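Local coordinates for glycerol Dehydrogenase (Unidentified, PDB 5XN8), which probably catalyses the NAD-dependent oxidation of glycerol to dihydroxyacetone, allowing the microorganism to use glycerol as a carbon source without oxygen, at residues T99-G104 / A126-Y131; F33-D38 / R74-I79; L297-C300 / G304-V307; G170-T175 / D208-E213. All blocks are in the same frame, centred on the assembly; numbering follows the deposited sequence.

Contact 1 of 4, residues T99-G104 / A126-Y131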
loop_
_atom_site.group_PDB
_atom_site.type_symbol
_atom_site.label_atom_id
_atom_site.label_comp_id
_atom_site.label_asym_id
_atom_site.label_seq_id
_atom_site.Cartn_x
_atom_site.Cartn_y
_atom_site.Cartn_z
ATOM N N THR A 99 5.183 49.904 -13.816
ATOM C CA THR A 99 5.708 51.258 -14.024
ATOM C C THR A 99 6.758 51.644 -12.983
ATOM O O THR A 99 7.712 52.367 -13.300
ATOM C CB THR A 99 4.582 52.317 -14.025
ATOM O OG1 THR A 99 3.572 51.909 -14.946
ATOM C CG2 THR A 99 5.106 53.686 -14.431
ATOM N N ALA A 100 6.575 51.182 -11.751
ATOM C CA ALA A 100 7.566 51.387 -10.701
ATOM C C ALA A 100 8.882 50.655 -11.001
ATOM O O ALA A 100 9.953 51.167 -10.671
ATOM C CB ALA A 100 7.005 50.957 -9.355
ATOM N N LYS A 101 8.795 49.478 -11.624
ATOM C CA LYS A 101 9.982 48.702 -12.025
ATOM C C LYS A 101 10.781 49.400 -13.110
ATOM O O LYS A 101 12.016 49.446 -13.049
ATOM C CB LYS A 101 9.593 47.304 -12.540
ATOM C CG LYS A 101 9.082 46.339 -11.481
ATOM C CD LYS A 101 8.677 45.021 -12.125
ATOM C CE LYS A 101 7.848 44.130 -11.205
ATOM N NZ LYS A 101 7.086 43.113 -11.981
ATOM N N ALA A 102 10.074 49.927 -14.100
ATOM C CA ALA A 102 10.691 50.665 -15.211
ATOM C C ALA A 102 11.420 51.904 -14.717
ATOM O O ALA A 102 12.566 52.138 -15.103
ATOM C CB ALA A 102 9.637 51.051 -16.251
ATOM N N ILE A 103 10.757 52.677 -13.854
ATOM C CA ILE A 103 11.355 53.877 -13.249
ATOM C C ILE A 103 12.639 53.518 -12.495
ATOM O O ILE A 103 13.651 54.210 -12.630
ATOM C CB ILE A 103 10.367 54.596 -12.296
ATOM C CG1 ILE A 103 9.186 55.189 -13.079
ATOM C CG2 ILE A 103 11.049 55.726 -11.524
ATOM C CD1 ILE A 103 7.939 55.384 -12.244
ATOM N N GLY A 104 12.592 52.442 -11.710
ATOM C CA GLY A 104 13.759 51.963 -10.964
ATOM C C GLY A 104 14.897 51.528 -11.862
ATOM O O GLY A 104 16.066 51.832 -11.586
ATOM N N ALA A 126 11.241 40.211 -13.038
ATOM C CA ALA A 126 12.012 41.308 -13.618
ATOM C C ALA A 126 11.416 41.621 -14.987
ATOM O O ALA A 126 12.095 41.553 -16.010
ATOM C CB ALA A 126 13.478 40.916 -13.745
ATOM N N LEU A 127 10.138 41.987 -14.986
ATOM C CA LEU A 127 9.343 42.112 -16.191
ATOM C C LEU A 127 8.332 43.241 -16.024
ATOM O O LEU A 127 7.743 43.414 -14.950
ATOM C CB LEU A 127 8.614 40.796 -16.464
ATOM C CG LEU A 127 7.634 40.671 -17.655
ATOM C CD1 LEU A 127 7.494 39.247 -18.173
ATOM C CD2 LEU A 127 6.240 41.190 -17.268
ATOM N N SER A 128 8.148 43.998 -17.102
ATOM C CA SER A 128 7.076 44.975 -17.201
ATOM C C SER A 128 6.349 44.768 -18.523
ATOM O O SER A 128 6.985 44.542 -19.558
ATOM C CB SER A 128 7.629 46.399 -17.122
ATOM O OG SER A 128 8.042 46.716 -15.802
ATOM N N VAL A 129 5.019 44.827 -18.477
ATOM C CA VAL A 129 4.189 44.747 -19.677
ATOM C C VAL A 129 3.859 46.173 -20.078
ATOM O O VAL A 129 3.115 46.860 -19.375
ATOM C CB VAL A 129 2.898 43.937 -19.442
ATOM C CG1 VAL A 129 2.203 43.666 -20.769
ATOM C CG2 VAL A 129 3.206 42.627 -18.718
ATOM N N ILE A 130 4.429 46.609 -21.206
ATOM C CA ILE A 130 4.302 47.984 -21.678
ATOM C C ILE A 130 3.118 48.101 -22.647
ATOM O O ILE A 130 2.956 47.288 -23.559
ATOM C CB ILE A 130 5.603 48.487 -22.354
ATOM C CG1 ILE A 130 6.783 48.475 -21.369
ATOM C CG2 ILE A 130 5.420 49.886 -22.955
ATOM C CD1 ILE A 130 6.596 49.301 -20.114
ATOM N N TYR A 131 2.313 49.141 -22.430
ATOM C CA TYR A 131 1.106 49.424 -23.190
ATOM C C TYR A 131 1.225 50.804 -23.821
ATOM O O TYR A 131 2.040 51.619 -23.390
ATOM C CB TYR A 131 -0.088 49.399 -22.236
ATOM C CG TYR A 131 -0.440 48.016 -21.745
ATOM C CD1 TYR A 131 -1.313 47.216 -22.471
ATOM C CD2 TYR A 131 0.093 47.504 -20.557
ATOM C CE1 TYR A 131 -1.651 45.942 -22.039
ATOM C CE2 TYR A 131 -0.231 46.230 -20.122
ATOM C CZ TYR A 131 -1.103 45.453 -20.868
ATOM O OH TYR A 131 -1.441 44.192 -20.446
#
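Lys101 reaches out from helix 94-107 to meet strand 127-131 at Leu127 and Ser128. The polar part of the contact is one bond. Lys101 NZ donates to Leu127 O over 3.1 Å. The ammonium lies in the carbonyl plane, with a C=O...N angle of 159°. The lysine chain is extended beyond CG, which carries the charge from the helix surface to the start of the strand. There NZ is also bonded to the backbone O of Ala122, with a weak further bond to Ser125 O and a long, weak ion pair to Asp98. The buried lysine spends its charge mainly on backbone carbonyls.

The remaining contact is van der Waals. Lys101 CB lies 3.7 Å from Ser128 OG, and Lys101 CD passes 3.4 Å from Leu127 O. Ser128 OG makes its hydrogen bonds elsewhere, with Asp98 O and Tyr143 OH. Asp98 OD2 accepts from Val129 N, so Asp98 adds a further tie from helix to strand.

Leu127, Tyr131 and Ser125 probably belong to the NAD-binding site, as in a close relative. The ammonium of Lys101 ties helix 94-107 to the backbone of the chain running into strand 127-131, which also carries these residues.

Contact 2 of 4, residues F33-D38 / R74-I79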
loop_
_atom_site.group_PDB
_atom_site.type_symbol
_atom_site.label_atom_id
_atom_site.label_comp_id
_atom_site.label_asym_id
_atom_site.label_seq_id
_atom_site.Cartn_x
_atom_site.Cartn_y
_atom_site.Cartn_z
ATOM N N PHE A 33 10.126 57.530 -3.779
ATOM C CA PHE A 33 9.125 58.082 -4.672
ATOM C C PHE A 33 7.980 57.067 -4.771
ATOM O O PHE A 33 8.139 56.008 -5.370
ATOM C CB PHE A 33 9.776 58.319 -6.033
ATOM C CG PHE A 33 8.863 58.899 -7.068
ATOM C CD1 PHE A 33 8.591 60.258 -7.084
ATOM C CD2 PHE A 33 8.314 58.093 -8.062
ATOM C CE1 PHE A 33 7.767 60.804 -8.054
ATOM C CE2 PHE A 33 7.493 58.631 -9.038
ATOM C CZ PHE A 33 7.219 59.990 -9.031
ATOM N N VAL A 34 6.840 57.388 -4.172
ATOM C CA VAL A 34 5.716 56.462 -4.039
ATOM C C VAL A 34 4.650 56.751 -5.102
ATOM O O VAL A 34 4.218 57.886 -5.221
ATOM C CB VAL A 34 5.074 56.584 -2.635
ATOM C CG1 VAL A 34 4.107 55.435 -2.368
ATOM C CG2 VAL A 34 6.143 56.654 -1.557
ATOM N N ILE A 35 4.230 55.736 -5.861
ATOM C CA ILE A 35 3.158 55.909 -6.871
ATOM C C ILE A 35 1.968 54.966 -6.684
ATOM O O ILE A 35 2.127 53.803 -6.287
ATOM C CB ILE A 35 3.680 55.807 -8.327
ATOM C CG1 ILE A 35 4.125 54.382 -8.685
ATOM C CG2 ILE A 35 4.831 56.782 -8.539
ATOM C CD1 ILE A 35 4.504 54.222 -10.144
ATOM N N ALA A 36 0.783 55.488 -7.000
ATOM C CA ALA A 36 -0.477 54.753 -6.939
ATOM C C ALA A 36 -1.584 55.535 -7.661
ATOM O O ALA A 36 -1.509 56.762 -7.774
ATOM C CB ALA A 36 -0.870 54.518 -5.491
ATOM N N ASP A 37 -2.602 54.825 -8.149
ATOM C CA ASP A 37 -3.815 55.480 -8.658
ATOM C C ASP A 37 -4.607 56.058 -7.482
ATOM O O ASP A 37 -4.310 55.754 -6.320
ATOM C CB ASP A 37 -4.659 54.552 -9.562
ATOM C CG ASP A 37 -5.255 53.343 -8.826
ATOM O OD1 ASP A 37 -5.515 53.411 -7.609
ATOM O OD2 ASP A 37 -5.522 52.319 -9.489
ATOM N N ASP A 38 -5.600 56.894 -7.778
ATOM C CA ASP A 38 -6.321 57.619 -6.721
ATOM C C ASP A 38 -7.076 56.707 -5.781
ATOM O O ASP A 38 -7.099 56.955 -4.577
ATOM C CB ASP A 38 -7.268 58.668 -7.295
ATOM C CG ASP A 38 -6.534 59.750 -8.036
ATOM O OD1 ASP A 38 -5.760 60.524 -7.413
ATOM O OD2 ASP A 38 -6.740 59.820 -9.255
ATOM N N ARG A 74 8.109 58.288 -18.428
ATOM C CA ARG A 74 8.913 59.505 -18.605
ATOM C C ARG A 74 8.339 60.713 -17.860
ATOM O O ARG A 74 9.106 61.559 -17.401
ATOM C CB ARG A 74 9.096 59.839 -20.100
ATOM C CG ARG A 74 10.108 58.992 -20.882
ATOM C CD ARG A 74 10.361 57.591 -20.390
ATOM N NE ARG A 74 11.409 56.944 -21.193
ATOM C CZ ARG A 74 11.473 55.650 -21.505
ATOM N NH1 ARG A 74 10.543 54.781 -21.105
ATOM N NH2 ARG A 74 12.491 55.219 -22.252
ATOM N N ARG A 75 7.011 60.786 -17.741
ATOM C CA ARG A 75 6.359 61.858 -16.977
ATOM C C ARG A 75 6.695 61.760 -15.486
ATOM O O ARG A 75 7.017 62.763 -14.856
ATOM C CB ARG A 75 4.834 61.827 -17.184
ATOM C CG ARG A 75 4.084 63.058 -16.667
ATOM C CD ARG A 75 2.570 62.874 -16.736
ATOM N NE ARG A 75 2.088 61.843 -15.806
ATOM C CZ ARG A 75 1.915 61.992 -14.488
ATOM N NH1 ARG A 75 2.155 63.156 -13.880
ATOM N NH2 ARG A 75 1.471 60.964 -13.763
ATOM N N LEU A 76 6.621 60.547 -14.940
ATOM C CA LEU A 76 6.888 60.301 -13.512
ATOM C C LEU A 76 8.378 60.385 -13.167
ATOM O O LEU A 76 8.733 60.863 -12.085
ATOM C CB LEU A 76 6.332 58.941 -13.080
ATOM C CG LEU A 76 4.809 58.822 -12.939
ATOM C CD1 LEU A 76 4.403 57.365 -12.815
ATOM C CD2 LEU A 76 4.272 59.652 -11.778
ATOM N N ILE A 77 9.234 59.912 -14.073
ATOM C CA ILE A 77 10.686 60.085 -13.931
ATOM C C ILE A 77 11.058 61.556 -13.774
ATOM O O ILE A 77 11.831 61.901 -12.879
ATOM C CB ILE A 77 11.461 59.438 -15.112
ATOM C CG1 ILE A 77 11.458 57.911 -14.946
ATOM C CG2 ILE A 77 12.907 59.929 -15.173
ATOM C CD1 ILE A 77 11.820 57.139 -16.196
ATOM N N ALA A 78 10.499 62.412 -14.635
ATOM C CA ALA A 78 10.743 63.857 -14.582
ATOM C C ALA A 78 10.398 64.457 -13.221
ATOM O O ALA A 78 11.134 65.303 -12.723
ATOM C CB ALA A 78 9.971 64.573 -15.686
ATOM N N ILE A 79 9.299 64.009 -12.617
ATOM C CA ILE A 79 8.902 64.468 -11.274
ATOM C C ILE A 79 9.828 63.870 -10.212
ATOM O O ILE A 79 10.184 64.545 -9.248
ATOM C CB ILE A 79 7.426 64.127 -10.922
ATOM C CG1 ILE A 79 6.450 64.702 -11.958
ATOM C CG2 ILE A 79 7.070 64.687 -9.547
ATOM C CD1 ILE A 79 5.030 64.169 -11.849
#
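Leu76 projects from helix 70-83 between Phe33 and Ile35 of strand 31-36. Its two methyl branches share the work. Leu76 CD2 meets the far end of the Phe33 ring, at 4.0 Å from Phe33 CZ. Leu76 CD1 meets the tip of Ile35, 4.1 Å from Ile35 CD1. The fork of the leucine therefore sits over the dip between two alternate residues of the strand. Phe33 and Leu76 cross at about a right angle.

The phenylalanine is the larger bump on the strand side. Its CG stands anti to the backbone N (chi1 -180°), which carries the ring up against Leu76 and Ile79. Phe33 CZ comes within 3.5 Å of Leu76 O, so the end of the ring fits against the helix backbone as well as the side chain. Nearly one turn further on, Ile79 closes the hollow. Ile79 CG2 touches the ring at the edge, near the ring plane, 4.2 Å from Phe33 CE1.

The contact is wholly apolar between side chains. Thr96 and Ile103 of helix 94-107 extend this packing beside Ile35 and Leu76. The strand and helix segments run roughly antiparallel, at 147°. Helix 70-83 links strands 58-63 and 87-92 as a beta-alpha-beta crossover and packs across strand 31-36, which lies between them. This is the layered architecture of a Rossmann-like NAD-binding domain, and Asp37, which follows Ala36, probably contacts NAD, as in a close relative.

Contact 3 of 4, residues L297-C300 / G304-V307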
loop_
_atom_site.group_PDB
_atom_site.type_symbol
_atom_site.label_atom_id
_atom_site.label_comp_id
_atom_site.label_asym_id
_atom_site.label_seq_id
_atom_site.Cartn_x
_atom_site.Cartn_y
_atom_site.Cartn_z
ATOM N N LEU A 297 -9.752 19.897 -13.829
ATOM C CA LEU A 297 -11.150 20.227 -14.087
ATOM C C LEU A 297 -11.920 20.431 -12.773
ATOM O O LEU A 297 -12.647 21.423 -12.613
ATOM C CB LEU A 297 -11.827 19.111 -14.886
ATOM C CG LEU A 297 -11.542 18.988 -16.377
ATOM C CD1 LEU A 297 -12.146 17.689 -16.882
ATOM C CD2 LEU A 297 -12.055 20.189 -17.187
ATOM N N GLY A 298 -11.741 19.488 -11.846
ATOM C CA GLY A 298 -12.359 19.546 -10.528
ATOM C C GLY A 298 -11.972 20.762 -9.731
ATOM O O GLY A 298 -12.823 21.392 -9.118
ATOM N N PHE A 299 -10.691 21.108 -9.764
ATOM C CA PHE A 299 -10.193 22.327 -9.119
ATOM C C PHE A 299 -10.826 23.570 -9.733
ATOM O O PHE A 299 -11.392 24.396 -9.004
ATOM C CB PHE A 299 -8.668 22.415 -9.211
ATOM C CG PHE A 299 -8.102 23.703 -8.685
ATOM C CD1 PHE A 299 -7.903 23.880 -7.320
ATOM C CD2 PHE A 299 -7.762 24.740 -9.551
ATOM C CE1 PHE A 299 -7.413 25.073 -6.819
ATOM C CE2 PHE A 299 -7.255 25.931 -9.060
ATOM C CZ PHE A 299 -7.084 26.097 -7.690
ATOM N N CYS A 300 -10.724 23.692 -11.059
ATOM C CA CYS A 300 -11.278 24.841 -11.792
ATOM C C CYS A 300 -12.791 25.057 -11.559
ATOM O O CYS A 300 -13.210 26.167 -11.256
ATOM C CB CYS A 300 -10.993 24.719 -13.304
ATOM S SG CYS A 300 -9.310 25.079 -13.838
ATOM N N GLY A 304 -14.154 28.334 -9.577
ATOM C CA GLY A 304 -14.823 29.252 -10.511
ATOM C C GLY A 304 -13.981 29.731 -11.678
ATOM O O GLY A 304 -14.027 30.903 -12.046
ATOM N N LEU A 305 -13.223 28.813 -12.277
ATOM C CA LEU A 305 -12.368 29.103 -13.426
ATOM C C LEU A 305 -12.924 28.422 -14.672
ATOM O O LEU A 305 -13.492 27.340 -14.575
ATOM C CB LEU A 305 -10.943 28.616 -13.157
ATOM C CG LEU A 305 -10.120 29.441 -12.170
ATOM C CD1 LEU A 305 -8.899 28.644 -11.723
ATOM C CD2 LEU A 305 -9.710 30.775 -12.784
ATOM N N PRO A 306 -12.761 29.047 -15.851
ATOM C CA PRO A 306 -13.398 28.524 -17.073
ATOM C C PRO A 306 -12.800 27.221 -17.578
ATOM O O PRO A 306 -11.589 27.135 -17.728
ATOM C CB PRO A 306 -13.165 29.639 -18.093
ATOM C CG PRO A 306 -11.959 30.328 -17.617
ATOM C CD PRO A 306 -12.032 30.294 -16.120
ATOM N N VAL A 307 -13.638 26.217 -17.824
ATOM C CA VAL A 307 -13.196 24.935 -18.410
ATOM C C VAL A 307 -13.768 24.688 -19.818
ATOM O O VAL A 307 -13.542 23.640 -20.403
ATOM C CB VAL A 307 -13.514 23.743 -17.480
ATOM C CG1 VAL A 307 -12.754 23.881 -16.169
ATOM C CG2 VAL A 307 -15.002 23.616 -17.202
#
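Cys300, near the end of helix 290-303, packs against Leu305 and Val307 of the chain that turns back after it. The tight part is centred on its CB. Val307 CG1 comes to 3.5 Å from Cys300 CB, and Leu305 CB lies 3.9 Å from the same atom. Leu297, one turn earlier, adds CD2 against Val307 CB at 3.9 Å. Val307 CG1 is anti to its carbonyl carbon (chi1 -63°), and this sets the methyl in the angle between Cys300 and Leu297.

The backbone closes the turn. Cys300 O accepts from Leu305 N at 2.8 Å, almost straight at the hydrogen (178°), and from Gly304 N at 2.9 Å. The two donors approach from opposite faces of the carbonyl plane. Gly304 is the first residue to leave the helix and has a positive phi (108°).

Gly304 is the exposed side. Phe299 is buried but touches this chain more lightly, Phe299 CE2 being 4.1 Å from Leu305 CD1. The other touching side chains are buried. Helix 162-185 covers Phe299, Cys300 and Leu305. Helix 271-285 covers Leu297, Leu305 and Val307, and helix 345-363 covers Leu297 and Val307.

Contact 4 of 4, residues G170-T175 / D208-E213. With ZN (zinc ion), chain E.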
loop_
_atom_site.group_PDB
_atom_site.type_symbol
_atom_site.label_atom_id
_atom_site.label_comp_id
_atom_site.label_asym_id
_atom_site.label_seq_id
_atom_site.Cartn_x
_atom_site.Cartn_y
_atom_site.Cartn_z
ATOM N N GLY A 170 -5.705 30.641 -10.998
ATOM C CA GLY A 170 -5.694 30.201 -12.392
ATOM C C GLY A 170 -4.365 30.430 -13.075
ATOM O O GLY A 170 -3.937 29.609 -13.873
ATOM N N ASP A 171 -3.723 31.558 -12.770
ATOM C CA ASP A 171 -2.391 31.890 -13.299
ATOM C C ASP A 171 -1.328 30.983 -12.691
ATOM O O ASP A 171 -0.362 30.598 -13.361
ATOM C CB ASP A 171 -2.074 33.367 -12.994
ATOM C CG ASP A 171 -0.898 33.922 -13.793
ATOM O OD1 ASP A 171 -0.644 33.515 -14.944
ATOM O OD2 ASP A 171 -0.227 34.830 -13.265
ATOM N N ALA A 172 -1.524 30.640 -11.424
ATOM C CA ALA A 172 -0.582 29.824 -10.662
ATOM C C ALA A 172 -0.678 28.335 -10.987
ATOM O O ALA A 172 0.340 27.631 -10.969
ATOM C CB ALA A 172 -0.797 30.054 -9.172
ATOM N N LEU A 173 -1.891 27.863 -11.271
ATOM C CA LEU A 173 -2.154 26.476 -11.698
ATOM C C LEU A 173 -1.346 26.051 -12.926
ATOM O O LEU A 173 -0.992 24.885 -13.060
ATOM C CB LEU A 173 -3.661 26.304 -11.989
ATOM C CG LEU A 173 -4.213 24.983 -12.543
ATOM C CD1 LEU A 173 -4.616 24.019 -11.444
ATOM C CD2 LEU A 173 -5.399 25.251 -13.448
ATOM N N SER A 174 -1.053 26.991 -13.814
ATOM C CA SER A 174 -0.236 26.718 -15.001
ATOM C C SER A 174 1.250 26.514 -14.740
ATOM O O SER A 174 1.965 26.056 -15.626
ATOM C CB SER A 174 -0.329 27.895 -15.957
ATOM O OG SER A 174 0.442 28.982 -15.461
ATOM N N THR A 175 1.732 26.899 -13.566
ATOM C CA THR A 175 3.175 27.039 -13.347
ATOM C C THR A 175 3.897 25.712 -13.370
ATOM O O THR A 175 4.901 25.578 -14.073
ATOM C CB THR A 175 3.456 27.798 -12.036
ATOM O OG1 THR A 175 2.813 29.070 -12.104
ATOM C CG2 THR A 175 4.936 28.007 -11.830
ATOM N N ASP A 208 0.644 21.791 -5.700
ATOM C CA ASP A 208 0.138 21.012 -4.551
ATOM C C ASP A 208 -0.544 21.898 -3.515
ATOM O O ASP A 208 -1.480 21.466 -2.844
ATOM C CB ASP A 208 1.260 20.213 -3.858
ATOM C CG ASP A 208 1.872 19.136 -4.758
ATOM O OD1 ASP A 208 1.170 18.570 -5.633
ATOM O OD2 ASP A 208 3.076 18.848 -4.577
ATOM N N THR A 209 -0.046 23.120 -3.364
ATOM C CA THR A 209 -0.636 24.108 -2.457
ATOM C C THR A 209 -2.022 24.551 -2.939
ATOM O O THR A 209 -2.937 24.665 -2.135
ATOM C CB THR A 209 0.288 25.331 -2.273
ATOM O OG1 THR A 209 1.553 24.895 -1.780
ATOM C CG2 THR A 209 -0.297 26.331 -1.293
ATOM N N LEU A 210 -2.185 24.780 -4.237
ATOM C CA LEU A 210 -3.519 25.104 -4.787
ATOM C C LEU A 210 -4.539 24.012 -4.471
ATOM O O LEU A 210 -5.633 24.316 -4.003
ATOM C CB LEU A 210 -3.481 25.319 -6.292
ATOM C CG LEU A 210 -2.787 26.557 -6.826
ATOM C CD1 LEU A 210 -2.722 26.519 -8.342
ATOM C CD2 LEU A 210 -3.483 27.814 -6.362
ATOM N N LEU A 211 -4.169 22.754 -4.690
ATOM C CA LEU A 211 -5.058 21.623 -4.418
ATOM C C LEU A 211 -5.359 21.466 -2.927
ATOM O O LEU A 211 -6.500 21.210 -2.540
ATOM C CB LEU A 211 -4.479 20.318 -4.974
ATOM C CG LEU A 211 -4.179 20.263 -6.485
ATOM C CD1 LEU A 211 -3.633 18.876 -6.830
ATOM C CD2 LEU A 211 -5.391 20.639 -7.354
ATOM N N ALA A 212 -4.344 21.645 -2.090
ATOM C CA ALA A 212 -4.514 21.524 -0.650
ATOM C C ALA A 212 -5.285 22.697 -0.035
ATOM O O ALA A 212 -6.169 22.490 0.790
ATOM C CB ALA A 212 -3.154 21.381 0.020
ATOM N N GLU A 213 -4.933 23.919 -0.435
ATOM C CA GLU A 213 -5.375 25.145 0.243
ATOM C C GLU A 213 -6.352 26.022 -0.540
ATOM O O GLU A 213 -6.940 26.929 0.036
ATOM C CB GLU A 213 -4.149 26.009 0.589
ATOM C CG GLU A 213 -3.026 25.284 1.329
ATOM C CD GLU A 213 -3.394 24.801 2.723
ATOM O OE1 GLU A 213 -4.331 25.353 3.321
ATOM O OE2 GLU A 213 -2.717 23.870 3.227
HETATM ZN ZN ZN E . 0.621 34.617 -16.178
HETATM O O HOH W 1 2.010 35.642 -17.443
#
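Asp171 OD1, on helix 162-185 of the all-helical metal-binding domain of an iron-containing alcohol dehydrogenase, binds the zinc ion at 2.1 Å. His254 NE2 and His271 NE2 also bind it, and a water O lies 2.1 Å from the zinc ion. The carboxylate binds chiefly through one oxygen, since Asp171 OD2 stays 3.0 Å from the metal. OD2 instead accepts a hydrogen bond from Asp121 N, which helps to set the rotation of the group. With CG anti to the backbone N (chi1 -165°), the carboxylate reaches from the helix to the metal. The corresponding site in a close relative is described with manganese.

The two helices meet on another face of 162-185, away from the metal. Leu210 of helix 197-223 extends toward it and does nearly all the touching through one methyl. Leu210 CD1 lies 4.1 Å from Ala172 CB and 3.8 Å from Leu173 CB, and so presses on the peptide that joins the two residues. The contact is small, buried and apolar. Ile233 of helix 228-247 also packs on Leu210, and Asn237 of that helix on Ala172. Leu210 thus joins helix 197-223 to the face of helix 162-185 turned away from the zinc ion. The fit is tightest at the backbone, where Leu210 CD1 is 3.3 Å from Leu173 N.

The four contacts form two groups on opposite sides of the chain's centre. Contacts 1 and 2 lie in the Rossmann-like part, which probably binds NAD, with centres about 12 Å apart. Helix 94-107 of contact 1 packs on the strand and helix of contact 2: Thr99 CG2 lies 4.1 Å from Leu76 CD1. Contacts 3 and 4 lie in the helical part, with centres about 11 Å apart. Leu305 CD1 sits 3.6 Å from Gly170 CA, next to the metal ligand Asp171. Contacts 1 and 4 are the nearest across the two groups, with nearest atoms about 10 Å apart. The zinc ion is bound directly in contact 4. The side chain of Leu127 is about 9 Å from the zinc ion. The side chain of Leu305 is about 12 Å from the zinc ion.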